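Local coordinates for D-glycerate 3-kinase (Cryptococcus neoformans var. grubii serotype A, PDB 6CKG), which probably transfers a phosphate group from ATP to D-glycerate, yielding 3-phosphoglycerate, at residues K193-Y198 with T227-N232; P218-Y223 with Y295-D300; R78-S83 with G172-V177. All coordinates share one frame; numbering follows the deposited sequence.

Contact 1. Residues K193-Y198 with T227-N232; sequences KLEEKY and TLHSIN
Leu194 and Glu195, successive residues of one helix, address the imidazole of His229 on the next from two directions, one over a face and one at the edge. His229 NE2 donates a hydrogen bond to Glu195 OE2, 2.7 Å away. The bond is nearly straight, 175° at the hydrogen. The oxygen lies in the plane of the ring, yet the nitrogen stands well above the carboxylate plane, and the two flat groups are turned 53° against each other. The glutamate chain bends at chi2 to bring its acid group round to the histidine, and its other oxygen, OE1, forms a salt bridge with Arg225, so both ends of the carboxylate are engaged.

Leu194 supplies the apolar half of the arrangement. Its CG is anti to the backbone N (chi1 -171°), and beyond it the two methyls divide their work. CD2 makes a CH-pi contact over the His229 face, 3.8 Å from the ring centroid and displaced toward the rim. CD1 goes to Asn232, tip to tip, meeting CB at 3.6 Å. The amide of Asn232 is occupied beyond this pair of helices, where OD1 accepts from Leu189 N. One turn after Leu194, the side chain of Tyr198 crosses that of Leu228 at about a right angle, CD2 to CD1 at 3.8 Å, and Leu228 also leans on Pro293 of helix 281-298.

The short helical segments pass with their axes 11.0 Å apart, in a roughly antiparallel sense. At that spacing the contact is made by side chains meeting between the backbones, Leu194 and His229 at its centre. The example is a helix-helix packing in which a leucine lies on the face of a histidine while a His-carboxylate hydrogen bond holds its edge.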
ATOM      1  N   LYS A 193     -16.565 -15.599  -6.516  1.00 32.75           N
ATOM      2  CA  LYS A 193     -15.390 -15.283  -7.323  1.00 32.06           C
ATOM      3  C   LYS A 193     -14.103 -15.764  -6.660  1.00 26.61           C
ATOM      4  O   LYS A 193     -13.175 -16.204  -7.348  1.00 29.39           O
ATOM      5  CB  LYS A 193     -15.307 -13.778  -7.588  1.00 25.85           C
ATOM      6  CG  LYS A 193     -14.276 -13.451  -8.642  1.00 34.05           C
ATOM      7  CD  LYS A 193     -14.851 -13.794  -9.999  1.00 37.82           C
ATOM      8  CE  LYS A 193     -13.875 -13.514 -11.129  1.00 49.53           C
ATOM      9  NZ  LYS A 193     -14.479 -13.905 -12.440  1.00 50.29           N
ATOM     10  N   LEU A 194     -14.007 -15.671  -5.330  1.00 23.11           N
ATOM     11  CA  LEU A 194     -12.828 -16.214  -4.667  1.00 26.58           C
ATOM     12  C   LEU A 194     -12.736 -17.718  -4.905  1.00 24.57           C
ATOM     13  O   LEU A 194     -11.677 -18.237  -5.275  1.00 29.06           O
ATOM     14  CB  LEU A 194     -12.861 -15.897  -3.171  1.00 23.95           C
ATOM     15  CG  LEU A 194     -11.604 -16.192  -2.343  1.00 30.13           C
ATOM     16  CD1 LEU A 194     -11.395 -15.160  -1.222  1.00 28.34           C
ATOM     17  CD2 LEU A 194     -11.711 -17.586  -1.754  1.00 29.73           C
ATOM     18  N   GLU A 195     -13.853 -18.432  -4.714  1.00 24.72           N
ATOM     19  CA  GLU A 195     -13.885 -19.863  -5.013  1.00 28.94           C
ATOM     20  C   GLU A 195     -13.462 -20.130  -6.450  1.00 31.40           C
ATOM     21  O   GLU A 195     -12.744 -21.099  -6.735  1.00 31.96           O
ATOM     22  CB  GLU A 195     -15.294 -20.435  -4.774  1.00 30.24           C
ATOM     23  CG  GLU A 195     -15.785 -20.356  -3.317  1.00 31.83           C
ATOM     24  CD  GLU A 195     -15.021 -21.259  -2.352  1.00 37.15           C
ATOM     25  OE1 GLU A 195     -14.172 -22.071  -2.788  1.00 34.18           O
ATOM     26  OE2 GLU A 195     -15.287 -21.173  -1.135  1.00 38.37           O
ATOM     27  N   GLU A 196     -13.915 -19.288  -7.374  1.00 32.04           N
ATOM     28  CA  GLU A 196     -13.594 -19.497  -8.781  1.00 34.90           C
ATOM     29  C   GLU A 196     -12.087 -19.482  -9.001  1.00 33.23           C
ATOM     30  O   GLU A 196     -11.533 -20.376  -9.653  1.00 32.58           O
ATOM     31  CB  GLU A 196     -14.288 -18.424  -9.609  1.00 30.13           C
ATOM     32  CG  GLU A 196     -14.031 -18.465 -11.067  1.00 34.74           C
ATOM     33  CD  GLU A 196     -14.767 -17.341 -11.744  1.00 43.69           C
ATOM     34  OE1 GLU A 196     -16.012 -17.357 -11.706  1.00 49.19           O
ATOM     35  OE2 GLU A 196     -14.103 -16.419 -12.251  1.00 46.64           O
ATOM     36  N   LYS A 197     -11.405 -18.498  -8.405  1.00 25.92           N
ATOM     37  CA  LYS A 197      -9.952 -18.403  -8.526  1.00 29.12           C
ATOM     38  C   LYS A 197      -9.251 -19.558  -7.829  1.00 32.24           C
ATOM     39  O   LYS A 197      -8.283 -20.114  -8.366  1.00 29.05           O
ATOM     40  CB  LYS A 197      -9.463 -17.059  -7.965  1.00 26.61           C
ATOM     41  CG  LYS A 197      -9.921 -15.846  -8.773  1.00 30.73           C
ATOM     42  CD  LYS A 197      -9.226 -14.561  -8.262  1.00 35.22           C
ATOM     43  CE  LYS A 197      -9.609 -13.348  -9.085  1.00 40.65           C
ATOM     44  NZ  LYS A 197      -8.785 -12.160  -8.667  1.00 49.34           N
ATOM     45  N   TYR A 198      -9.724 -19.947  -6.639  1.00 30.53           N
ATOM     46  CA  TYR A 198      -9.111 -21.079  -5.943  1.00 28.60           C
ATOM     47  C   TYR A 198      -9.234 -22.364  -6.756  1.00 28.43           C
ATOM     48  O   TYR A 198      -8.257 -23.111  -6.910  1.00 28.38           O
ATOM     49  CB  TYR A 198      -9.739 -21.248  -4.555  1.00 26.13           C
ATOM     50  CG  TYR A 198      -9.105 -22.335  -3.743  1.00 34.30           C
ATOM     51  CD1 TYR A 198      -9.570 -23.652  -3.824  1.00 39.32           C
ATOM     52  CD2 TYR A 198      -8.055 -22.059  -2.871  1.00 37.16           C
ATOM     53  CE1 TYR A 198      -8.994 -24.658  -3.078  1.00 45.33           C
ATOM     54  CE2 TYR A 198      -7.472 -23.079  -2.112  1.00 35.64           C
ATOM     55  CZ  TYR A 198      -7.946 -24.366  -2.227  1.00 45.53           C
ATOM     56  OH  TYR A 198      -7.383 -25.378  -1.488  1.00 56.91           O
ATOM     57  N   THR A 227      -9.029 -19.801   5.339  1.00 32.09           N
ATOM     58  CA  THR A 227      -8.021 -18.775   5.586  1.00 27.50           C
ATOM     59  C   THR A 227      -8.141 -17.644   4.564  1.00 31.14           C
ATOM     60  O   THR A 227      -8.097 -16.460   4.918  1.00 31.85           O
ATOM     61  CB  THR A 227      -6.613 -19.375   5.552  1.00 31.55           C
ATOM     62  OG1 THR A 227      -6.359 -20.085   6.765  1.00 35.86           O
ATOM     63  CG2 THR A 227      -5.534 -18.257   5.401  1.00 29.43           C
ATOM     64  N   LEU A 228      -8.306 -17.995   3.289  1.00 29.36           N
ATOM     65  CA  LEU A 228      -8.383 -16.968   2.250  1.00 32.19           C
ATOM     66  C   LEU A 228      -9.668 -16.151   2.362  1.00 27.13           C
ATOM     67  O   LEU A 228      -9.652 -14.937   2.153  1.00 29.92           O
ATOM     68  CB  LEU A 228      -8.262 -17.604   0.861  1.00 33.89           C
ATOM     69  CG  LEU A 228      -6.960 -18.359   0.583  1.00 35.13           C
ATOM     70  CD1 LEU A 228      -7.037 -19.133  -0.721  1.00 34.51           C
ATOM     71  CD2 LEU A 228      -5.768 -17.406   0.583  1.00 28.42           C
ATOM     72  N   HIS A 229     -10.787 -16.798   2.698  1.00 30.45           N
ATOM     73  CA  HIS A 229     -12.043 -16.069   2.868  1.00 27.52           C
ATOM     74  C   HIS A 229     -11.941 -15.039   3.988  1.00 27.67           C
ATOM     75  O   HIS A 229     -12.518 -13.948   3.885  1.00 29.56           O
ATOM     76  CB  HIS A 229     -13.184 -17.049   3.153  1.00 27.29           C
ATOM     77  CG  HIS A 229     -13.783 -17.685   1.925  1.00 31.94           C
ATOM     78  ND1 HIS A 229     -14.372 -16.953   0.917  1.00 30.15           N
ATOM     79  CD2 HIS A 229     -13.933 -18.988   1.577  1.00 27.82           C
ATOM     80  CE1 HIS A 229     -14.836 -17.774  -0.013  1.00 31.17           C
ATOM     81  NE2 HIS A 229     -14.583 -19.017   0.365  1.00 30.45           N
ATOM     82  N   SER A 230     -11.230 -15.383   5.080  1.00 31.28           N
ATOM     83  CA  SER A 230     -11.044 -14.448   6.190  0.62 27.85           C
ATOM     84  C   SER A 230     -10.309 -13.188   5.743  1.00 27.74           C
ATOM     85  O   SER A 230     -10.716 -12.071   6.072  1.00 31.55           O
ATOM     86  CB  SER A 230     -10.285 -15.126   7.333  0.62 28.33           C
ATOM     87  OG  SER A 230     -11.003 -16.242   7.827  0.62 29.62           O
ATOM     88  N   ILE A 231      -9.208 -13.349   5.006  1.00 24.73           N
ATOM     89  CA  ILE A 231      -8.501 -12.164   4.514  1.00 25.18           C
ATOM     90  C   ILE A 231      -9.408 -11.344   3.600  1.00 31.65           C
ATOM     91  O   ILE A 231      -9.438 -10.105   3.671  1.00 28.79           O
ATOM     92  CB  ILE A 231      -7.201 -12.572   3.798  1.00 27.59           C
ATOM     93  CG1 ILE A 231      -6.327 -13.427   4.719  1.00 25.84           C
ATOM     94  CG2 ILE A 231      -6.448 -11.322   3.298  1.00 21.76           C
ATOM     95  CD1 ILE A 231      -5.955 -12.729   6.041  1.00 26.05           C
ATOM     96  N   ASN A 232     -10.162 -12.025   2.732  1.00 26.48           N
ATOM     97  CA  ASN A 232     -11.117 -11.361   1.842  1.00 24.91           C
ATOM     98  C   ASN A 232     -12.126 -10.538   2.634  1.00 28.05           C
ATOM     99  O   ASN A 232     -12.404  -9.380   2.298  1.00 26.62           O
ATOM    100  CB  ASN A 232     -11.844 -12.420   0.995  1.00 28.60           C
ATOM    101  CG  ASN A 232     -12.712 -11.823  -0.110  1.00 29.39           C
ATOM    102  OD1 ASN A 232     -12.288 -10.921  -0.818  1.00 29.05           O
ATOM    103  ND2 ASN A 232     -13.937 -12.339  -0.262  1.00 27.70           N
TER

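Contact 2. Residues P218-Y223 with Y295-D300; sequences PTILLY and YELFQD
Glu296 gathers three hydrogen bonds from the start of the 3-10 segment 219-222, and all of them converge on its carboxylate. Two fall on OE2, which accepts from Thr219 N at 2.7 Å and from Thr219 OG1, also at 2.7 Å. They arrive differently: the amide uses the syn lone pair, whereas the hydroxyl stands well above the carboxylate plane. OE1 takes the amide of Ile220, a longer bond of 3.2 Å between N and OE1 that comes from the syn side but tilted 33° out of the carboxylate plane. The threonine hydroxyl can double the grip on OE2 because chi1 of 63° sets OG1 between the backbone N and the carbonyl carbon. With successive amides turned toward it at the beginning of a helical turn, the negative charge is probably well accommodated.

Around this polar centre the packing is modest. Glu296 is extended beyond CG, and Ile220 lies against its end: CG2 is 3.2 Å from Glu296 OE1. The same methyl reaches the branch point of Leu297, CG2 to CG at 3.7 Å, so it fills the angle between the two side chains. Pro218 adds its CB beside OE1.

The 3-10 turn thus sits at the C-terminal part of helix 281-298, with Thr219 and Ile220 also resting on Pro293. Ala201 of helix 191-204 touches Pro218 and Ile220, and Leu228 of helix 225-236 meets Ile220, placing the turn where three helices come together.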
ATOM      1  N   PRO A 218       0.665 -21.458  -7.811  1.00 48.35           N
ATOM      2  CA  PRO A 218      -0.044 -20.316  -7.217  1.00 44.66           C
ATOM      3  C   PRO A 218      -0.060 -20.431  -5.696  1.00 39.06           C
ATOM      4  O   PRO A 218      -0.395 -21.478  -5.133  1.00 36.03           O
ATOM      5  CB  PRO A 218      -1.450 -20.410  -7.823  1.00 39.50           C
ATOM      6  CG  PRO A 218      -1.260 -21.215  -9.100  1.00 44.17           C
ATOM      7  CD  PRO A 218      -0.186 -22.211  -8.749  1.00 47.12           C
ATOM      8  N   THR A 219       0.328 -19.347  -5.020  1.00 32.59           N
ATOM      9  CA  THR A 219       0.498 -19.434  -3.574  1.00 38.34           C
ATOM     10  C   THR A 219      -0.825 -19.578  -2.830  1.00 36.24           C
ATOM     11  O   THR A 219      -0.818 -20.012  -1.675  1.00 36.08           O
ATOM     12  CB  THR A 219       1.254 -18.219  -3.049  1.00 37.40           C
ATOM     13  OG1 THR A 219       0.491 -17.036  -3.303  1.00 34.98           O
ATOM     14  CG2 THR A 219       2.606 -18.107  -3.729  1.00 39.49           C
ATOM     15  N   ILE A 220      -1.958 -19.232  -3.447  1.00 34.56           N
ATOM     16  CA  ILE A 220      -3.220 -19.418  -2.736  1.00 29.96           C
ATOM     17  C   ILE A 220      -3.431 -20.890  -2.407  1.00 29.96           C
ATOM     18  O   ILE A 220      -4.094 -21.216  -1.418  1.00 36.23           O
ATOM     19  CB  ILE A 220      -4.419 -18.847  -3.526  1.00 29.80           C
ATOM     20  CG1 ILE A 220      -4.543 -19.494  -4.898  1.00 33.26           C
ATOM     21  CG2 ILE A 220      -4.306 -17.323  -3.637  1.00 27.06           C
ATOM     22  CD1 ILE A 220      -5.810 -19.060  -5.671  1.00 31.44           C
ATOM     23  N   LEU A 221      -2.853 -21.796  -3.205  1.00 28.53           N
ATOM     24  CA  LEU A 221      -2.974 -23.226  -2.927  1.00 31.28           C
ATOM     25  C   LEU A 221      -2.219 -23.641  -1.672  1.00 37.60           C
ATOM     26  O   LEU A 221      -2.389 -24.775  -1.223  1.00 33.58           O
ATOM     27  CB  LEU A 221      -2.475 -24.057  -4.110  1.00 32.88           C
ATOM     28  CG  LEU A 221      -3.258 -23.929  -5.427  1.00 37.58           C
ATOM     29  CD1 LEU A 221      -2.685 -24.847  -6.477  1.00 33.79           C
ATOM     30  CD2 LEU A 221      -4.736 -24.242  -5.212  1.00 35.34           C
ATOM     31  N   LEU A 222      -1.381 -22.762  -1.105  1.00 36.02           N
ATOM     32  CA  LEU A 222      -0.734 -23.072   0.164  1.00 40.84           C
ATOM     33  C   LEU A 222      -1.673 -22.924   1.352  1.00 39.35           C
ATOM     34  O   LEU A 222      -1.316 -23.333   2.460  1.00 35.18           O
ATOM     35  CB  LEU A 222       0.491 -22.170   0.374  1.00 37.85           C
ATOM     36  CG  LEU A 222       1.666 -22.326  -0.598  1.00 42.22           C
ATOM     37  CD1 LEU A 222       2.600 -21.136  -0.475  1.00 40.44           C
ATOM     38  CD2 LEU A 222       2.417 -23.635  -0.347  1.00 41.19           C
ATOM     39  N   TYR A 223      -2.864 -22.370   1.148  1.00 35.15           N
ATOM     40  CA  TYR A 223      -3.738 -21.968   2.239  1.00 33.35           C
ATOM     41  C   TYR A 223      -5.114 -22.594   2.069  1.00 34.89           C
ATOM     42  O   TYR A 223      -5.548 -22.884   0.951  1.00 30.60           O
ATOM     43  CB  TYR A 223      -3.828 -20.427   2.292  1.00 32.67           C
ATOM     44  CG  TYR A 223      -2.472 -19.813   2.557  1.00 30.89           C
ATOM     45  CD1 TYR A 223      -1.939 -19.790   3.847  1.00 33.54           C
ATOM     46  CD2 TYR A 223      -1.704 -19.294   1.517  1.00 32.62           C
ATOM     47  CE1 TYR A 223      -0.677 -19.258   4.092  1.00 37.86           C
ATOM     48  CE2 TYR A 223      -0.449 -18.753   1.754  1.00 37.52           C
ATOM     49  CZ  TYR A 223       0.052 -18.734   3.035  1.00 41.28           C
ATOM     50  OH  TYR A 223       1.295 -18.199   3.250  1.00 44.39           O
ATOM     51  N   TYR A 295      -1.771 -10.555  -3.624  1.00 27.33           N
ATOM     52  CA  TYR A 295      -1.545 -10.122  -5.002  1.00 29.92           C
ATOM     53  C   TYR A 295      -2.380 -10.943  -5.974  1.00 31.27           C
ATOM     54  O   TYR A 295      -3.018 -10.393  -6.878  1.00 26.86           O
ATOM     55  CB  TYR A 295      -0.060 -10.240  -5.367  1.00 33.29           C
ATOM     56  CG  TYR A 295       0.867  -9.238  -4.698  1.00 37.29           C
ATOM     57  CD1 TYR A 295       1.026  -7.954  -5.207  1.00 44.54           C
ATOM     58  CD2 TYR A 295       1.620  -9.598  -3.591  1.00 33.31           C
ATOM     59  CE1 TYR A 295       1.893  -7.039  -4.604  1.00 44.69           C
ATOM     60  CE2 TYR A 295       2.486  -8.689  -2.981  1.00 40.87           C
ATOM     61  CZ  TYR A 295       2.615  -7.419  -3.489  1.00 44.31           C
ATOM     62  OH  TYR A 295       3.483  -6.536  -2.883  1.00 50.55           O
ATOM     63  N   GLU A 296      -2.374 -12.271  -5.804  1.00 30.31           N
ATOM     64  CA  GLU A 296      -3.079 -13.153  -6.734  1.00 30.44           C
ATOM     65  C   GLU A 296      -4.583 -12.889  -6.733  1.00 31.09           C
ATOM     66  O   GLU A 296      -5.213 -12.847  -7.796  1.00 35.14           O
ATOM     67  CB  GLU A 296      -2.795 -14.616  -6.387  1.00 25.72           C
ATOM     68  CG  GLU A 296      -1.335 -15.023  -6.584  1.00 28.90           C
ATOM     69  CD  GLU A 296      -1.040 -16.435  -6.111  1.00 33.06           C
ATOM     70  OE1 GLU A 296      -1.991 -17.202  -5.878  1.00 34.51           O
ATOM     71  OE2 GLU A 296       0.151 -16.791  -5.994  1.00 37.03           O
ATOM     72  N   LEU A 297      -5.176 -12.707  -5.551  1.00 28.15           N
ATOM     73  CA  LEU A 297      -6.627 -12.619  -5.420  1.00 27.31           C
ATOM     74  C   LEU A 297      -7.190 -11.210  -5.586  1.00 29.54           C
ATOM     75  O   LEU A 297      -8.298 -11.054  -6.110  1.00 26.93           O
ATOM     76  CB  LEU A 297      -7.060 -13.140  -4.053  1.00 23.89           C
ATOM     77  CG  LEU A 297      -6.892 -14.637  -3.807  1.00 29.44           C
ATOM     78  CD1 LEU A 297      -7.377 -14.950  -2.411  1.00 27.23           C
ATOM     79  CD2 LEU A 297      -7.678 -15.430  -4.842  1.00 27.17           C
ATOM     80  N   PHE A 298      -6.489 -10.185  -5.100  1.00 26.27           N
ATOM     81  CA  PHE A 298      -7.113  -8.889  -4.851  1.00 27.01           C
ATOM     82  C   PHE A 298      -6.524  -7.736  -5.653  1.00 26.16           C
ATOM     83  O   PHE A 298      -7.091  -6.636  -5.629  1.00 26.55           O
ATOM     84  CB  PHE A 298      -7.002  -8.515  -3.361  1.00 23.65           C
ATOM     85  CG  PHE A 298      -7.455  -9.586  -2.419  1.00 25.47           C
ATOM     86  CD1 PHE A 298      -8.675 -10.230  -2.594  1.00 25.68           C
ATOM     87  CD2 PHE A 298      -6.655  -9.948  -1.349  1.00 26.81           C
ATOM     88  CE1 PHE A 298      -9.089 -11.213  -1.702  1.00 24.79           C
ATOM     89  CE2 PHE A 298      -7.052 -10.918  -0.475  1.00 24.95           C
ATOM     90  CZ  PHE A 298      -8.272 -11.563  -0.657  1.00 24.81           C
ATOM     91  N   GLN A 299      -5.388  -7.933  -6.309  1.00 27.06           N
ATOM     92  CA  GLN A 299      -4.718  -6.823  -6.978  1.00 28.50           C
ATOM     93  C   GLN A 299      -5.571  -6.232  -8.096  1.00 30.75           C
ATOM     94  O   GLN A 299      -5.454  -5.039  -8.393  1.00 26.24           O
ATOM     95  CB  GLN A 299      -3.380  -7.308  -7.529  1.00 34.46           C
ATOM     96  CG  GLN A 299      -2.460  -6.248  -8.058  1.00 50.28           C
ATOM     97  CD  GLN A 299      -1.139  -6.837  -8.483  1.00 58.86           C
ATOM     98  OE1 GLN A 299      -0.077  -6.272  -8.209  1.00 67.35           O
ATOM     99  NE2 GLN A 299      -1.191  -7.989  -9.143  1.00 56.93           N
ATOM    100  N   ASP A 300      -6.438  -7.032  -8.725  1.00 28.07           N
ATOM    101  CA  ASP A 300      -7.204  -6.503  -9.848  1.00 32.59           C
ATOM    102  C   ASP A 300      -8.255  -5.497  -9.413  1.00 29.01           C
ATOM    103  O   ASP A 300      -8.710  -4.704 -10.247  1.00 30.12           O
ATOM    104  CB  ASP A 300      -7.870  -7.635 -10.641  1.00 41.80           C
ATOM    105  CG  ASP A 300      -6.862  -8.573 -11.265  1.00 57.78           C
ATOM    106  OD1 ASP A 300      -5.910  -8.084 -11.911  1.00 59.66           O
ATOM    107  OD2 ASP A 300      -7.004  -9.800 -11.082  1.00 71.32           O
TER

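Contact 3. Residues R78-S83 with G172-V177; sequences RLATMS and GPIDVV. With EDO (1,2-ethanediol), chain C.
Leu79 and Val176 stand shoulder to shoulder on one face of a parallel strand pair, pointing the same way, with Leu79 CG 4.1 Å from Val176 CB. The ridge carrying Leu79 faces helix 63-75, where Pro68 and Leu71 touch the leucine. On the reverse face the relief is lower. Ala80 offers only a methyl, and two bulkier neighbours fill in around it: Ile174 CG2 at 4.3 Å from Ala80 CB, and Val177 CG2. Leu128 of helix 118-129 covers both Ala80 and Val177.

The backbones join through Ala80 N and Val176 O, 3.2 Å apart. Toward the N-terminal end of the pair the regular pattern gives way, as Arg78 O takes Asp175 N and, weakly, Val176 N. Asp175 also binds through its side chain: OD2 uses its anti lone pair to hold Arg78 N at 2.8 Å, while OD1 is in a salt bridge with Arg36. The arginine side chain reaches Pro173, its bend at chi3 (64°) bringing NE to Pro173 O at 2.8 Å, with the oxygen at the edge of the guanidinium and in its plane.

At the far end Ser83 N donates to O2 of a 1,2-ethanediol, probably from the crystallisation liquor, which Asp86 and Pro150 also bind. Strand 79-83 borders a sheet whose parallel strands run in the order 2-3-1-4-5, the arrangement of P-loop kinases.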
ATOM      1  N   ARG A  78       3.495  21.458  -0.907  1.00 29.40           N
ATOM      2  CA  ARG A  78       3.604  20.958   0.457  1.00 26.53           C
ATOM      3  C   ARG A  78       2.952  19.579   0.489  1.00 28.50           C
ATOM      4  O   ARG A  78       1.794  19.423   0.081  1.00 30.77           O
ATOM      5  CB  ARG A  78       2.950  21.907   1.458  1.00 31.75           C
ATOM      6  CG  ARG A  78       3.595  23.289   1.510  1.00 30.87           C
ATOM      7  CD  ARG A  78       2.812  24.247   2.400  1.00 38.68           C
ATOM      8  NE  ARG A  78       2.802  23.834   3.804  1.00 36.13           N
ATOM      9  CZ  ARG A  78       3.807  24.042   4.653  1.00 43.30           C
ATOM     10  NH1 ARG A  78       4.911  24.654   4.242  1.00 46.04           N
ATOM     11  NH2 ARG A  78       3.719  23.634   5.915  1.00 47.13           N
ATOM     12  N   LEU A  79       3.706  18.586   0.941  1.00 28.04           N
ATOM     13  CA  LEU A  79       3.296  17.193   0.896  1.00 29.50           C
ATOM     14  C   LEU A  79       3.211  16.605   2.296  1.00 32.53           C
ATOM     15  O   LEU A  79       3.920  17.027   3.220  1.00 29.72           O
ATOM     16  CB  LEU A  79       4.262  16.349   0.055  1.00 37.76           C
ATOM     17  CG  LEU A  79       3.854  16.286  -1.419  1.00 38.07           C
ATOM     18  CD1 LEU A  79       4.425  17.491  -2.117  1.00 37.38           C
ATOM     19  CD2 LEU A  79       4.264  15.004  -2.128  1.00 36.68           C
ATOM     20  N   ALA A  80       2.327  15.632   2.437  1.00 27.44           N
ATOM     21  CA  ALA A  80       2.290  14.756   3.600  1.00 32.13           C
ATOM     22  C   ALA A  80       2.205  13.344   3.059  1.00 36.45           C
ATOM     23  O   ALA A  80       1.585  13.124   2.013  1.00 31.81           O
ATOM     24  CB  ALA A  80       1.094  15.045   4.520  1.00 27.11           C
ATOM     25  N   THR A  81       2.842  12.393   3.742  1.00 30.94           N
ATOM     26  CA  THR A  81       2.836  11.004   3.294  1.00 33.36           C
ATOM     27  C   THR A  81       2.271  10.092   4.374  1.00 31.49           C
ATOM     28  O   THR A  81       2.654  10.201   5.549  1.00 26.32           O
ATOM     29  CB  THR A  81       4.240  10.535   2.918  1.00 36.31           C
ATOM     30  OG1 THR A  81       4.718  11.299   1.811  1.00 39.01           O
ATOM     31  CG2 THR A  81       4.209   9.044   2.517  1.00 38.99           C
ATOM     32  N   MET A  82       1.360   9.199   3.973  1.00 30.50           N
ATOM     33  CA  MET A  82       0.895   8.084   4.793  1.00 27.12           C
ATOM     34  C   MET A  82       1.373   6.781   4.164  1.00 33.18           C
ATOM     35  O   MET A  82       1.080   6.509   2.991  1.00 28.79           O
ATOM     36  CB  MET A  82      -0.634   8.068   4.908  1.00 31.26           C
ATOM     37  CG  MET A  82      -1.178   9.015   5.941  1.00 33.65           C
ATOM     38  SD  MET A  82      -2.973   9.130   5.929  1.00 37.84           S
ATOM     39  CE  MET A  82      -3.444   7.405   6.188  1.00 33.44           C
ATOM     40  N   SER A  83       2.103   5.981   4.934  1.00 26.23           N
ATOM     41  CA  SER A  83       2.529   4.655   4.512  1.00 28.51           C
ATOM     42  C   SER A  83       1.714   3.612   5.269  1.00 29.82           C
ATOM     43  O   SER A  83       1.624   3.669   6.497  1.00 27.78           O
ATOM     44  CB  SER A  83       4.019   4.453   4.773  1.00 31.63           C
ATOM     45  OG  SER A  83       4.761   5.476   4.159  1.00 39.00           O
ATOM     46  N   GLY A 172      -0.269  22.019   8.055  1.00 33.46           N
ATOM     47  CA  GLY A 172      -0.954  22.495   6.874  1.00 35.18           C
ATOM     48  C   GLY A 172      -0.551  23.910   6.557  1.00 38.60           C
ATOM     49  O   GLY A 172       0.112  24.587   7.344  1.00 31.82           O
ATOM     50  N   PRO A 173      -0.963  24.395   5.378  1.00 40.86           N
ATOM     51  CA  PRO A 173      -1.779  23.690   4.383  1.00 32.45           C
ATOM     52  C   PRO A 173      -0.984  22.651   3.610  1.00 28.27           C
ATOM     53  O   PRO A 173       0.244  22.685   3.629  1.00 35.18           O
ATOM     54  CB  PRO A 173      -2.242  24.818   3.446  1.00 39.73           C
ATOM     55  CG  PRO A 173      -1.128  25.811   3.503  1.00 38.09           C
ATOM     56  CD  PRO A 173      -0.635  25.770   4.948  1.00 41.48           C
ATOM     57  N   ILE A 174      -1.685  21.722   2.959  1.00 28.34           N
ATOM     58  CA  ILE A 174      -1.074  20.610   2.243  1.00 30.22           C
ATOM     59  C   ILE A 174      -1.684  20.556   0.844  1.00 31.40           C
ATOM     60  O   ILE A 174      -2.913  20.573   0.696  1.00 31.20           O
ATOM     61  CB  ILE A 174      -1.288  19.271   2.981  1.00 32.03           C
ATOM     62  CG1 ILE A 174      -0.559  19.255   4.332  1.00 32.50           C
ATOM     63  CG2 ILE A 174      -0.840  18.086   2.135  1.00 27.04           C
ATOM     64  CD1 ILE A 174       0.951  19.388   4.226  1.00 29.35           C
ATOM     65  N   ASP A 175      -0.828  20.486  -0.178  1.00 27.63           N
ATOM     66  CA  ASP A 175      -1.317  20.338  -1.550  1.00 28.31           C
ATOM     67  C   ASP A 175      -1.679  18.898  -1.875  1.00 31.57           C
ATOM     68  O   ASP A 175      -2.676  18.642  -2.570  1.00 29.44           O
ATOM     69  CB  ASP A 175      -0.260  20.820  -2.545  1.00 27.95           C
ATOM     70  CG  ASP A 175       0.071  22.294  -2.381  1.00 32.47           C
ATOM     71  OD1 ASP A 175      -0.770  23.145  -2.735  1.00 32.70           O
ATOM     72  OD2 ASP A 175       1.175  22.593  -1.897  1.00 33.23           O
ATOM     73  N   VAL A 176      -0.857  17.948  -1.431  1.00 30.92           N
ATOM     74  CA  VAL A 176      -0.927  16.566  -1.902  1.00 27.01           C
ATOM     75  C   VAL A 176      -0.648  15.643  -0.731  1.00 27.81           C
ATOM     76  O   VAL A 176       0.302  15.866   0.024  1.00 28.36           O
ATOM     77  CB  VAL A 176       0.087  16.305  -3.035  1.00 29.04           C
ATOM     78  CG1 VAL A 176       0.118  14.815  -3.414  1.00 30.54           C
ATOM     79  CG2 VAL A 176      -0.225  17.179  -4.251  1.00 25.84           C
ATOM     80  N   VAL A 177      -1.474  14.612  -0.577  1.00 26.39           N
ATOM     81  CA  VAL A 177      -1.215  13.506   0.337  1.00 25.78           C
ATOM     82  C   VAL A 177      -0.859  12.290  -0.503  1.00 26.13           C
ATOM     83  O   VAL A 177      -1.625  11.895  -1.390  1.00 30.01           O
ATOM     84  CB  VAL A 177      -2.422  13.222   1.246  1.00 27.81           C
ATOM     85  CG1 VAL A 177      -2.229  11.899   2.038  1.00 23.54           C
ATOM     86  CG2 VAL A 177      -2.635  14.392   2.217  1.00 31.39           C
TER
HETATM   87  C1  EDO C 401       4.210   8.585   9.026  1.00 34.70           C
HETATM   88  O1  EDO C 401       5.030   7.580   9.658  1.00 33.34           O
HETATM   89  C2  EDO C 401       2.985   7.917   8.411  1.00 34.47           C
HETATM   90  O2  EDO C 401       3.419   6.989   7.407  1.00 30.94           O

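Reading from the N terminus, contact 3 comes first: it returns the chain to strand 79-83 after 88 intervening residues and seats strand 176-180 beside it at the margin of the central sheet. Only after it has closed does helix 191-204 open contact 1, which helix 225-236 completes. Contact 2 begins inside that loop, at 218-223, and ends outside it on helix 281-298, so contacts 1 and 2 cross. They also touch, with Lys197 NZ probably hydrogen-bonded to Leu297 O, and together unite three helices and a 3-10 turn. Contact 3 lies on the opposite side of the chain's centre, its own centre about 35 Å from that of contact 1.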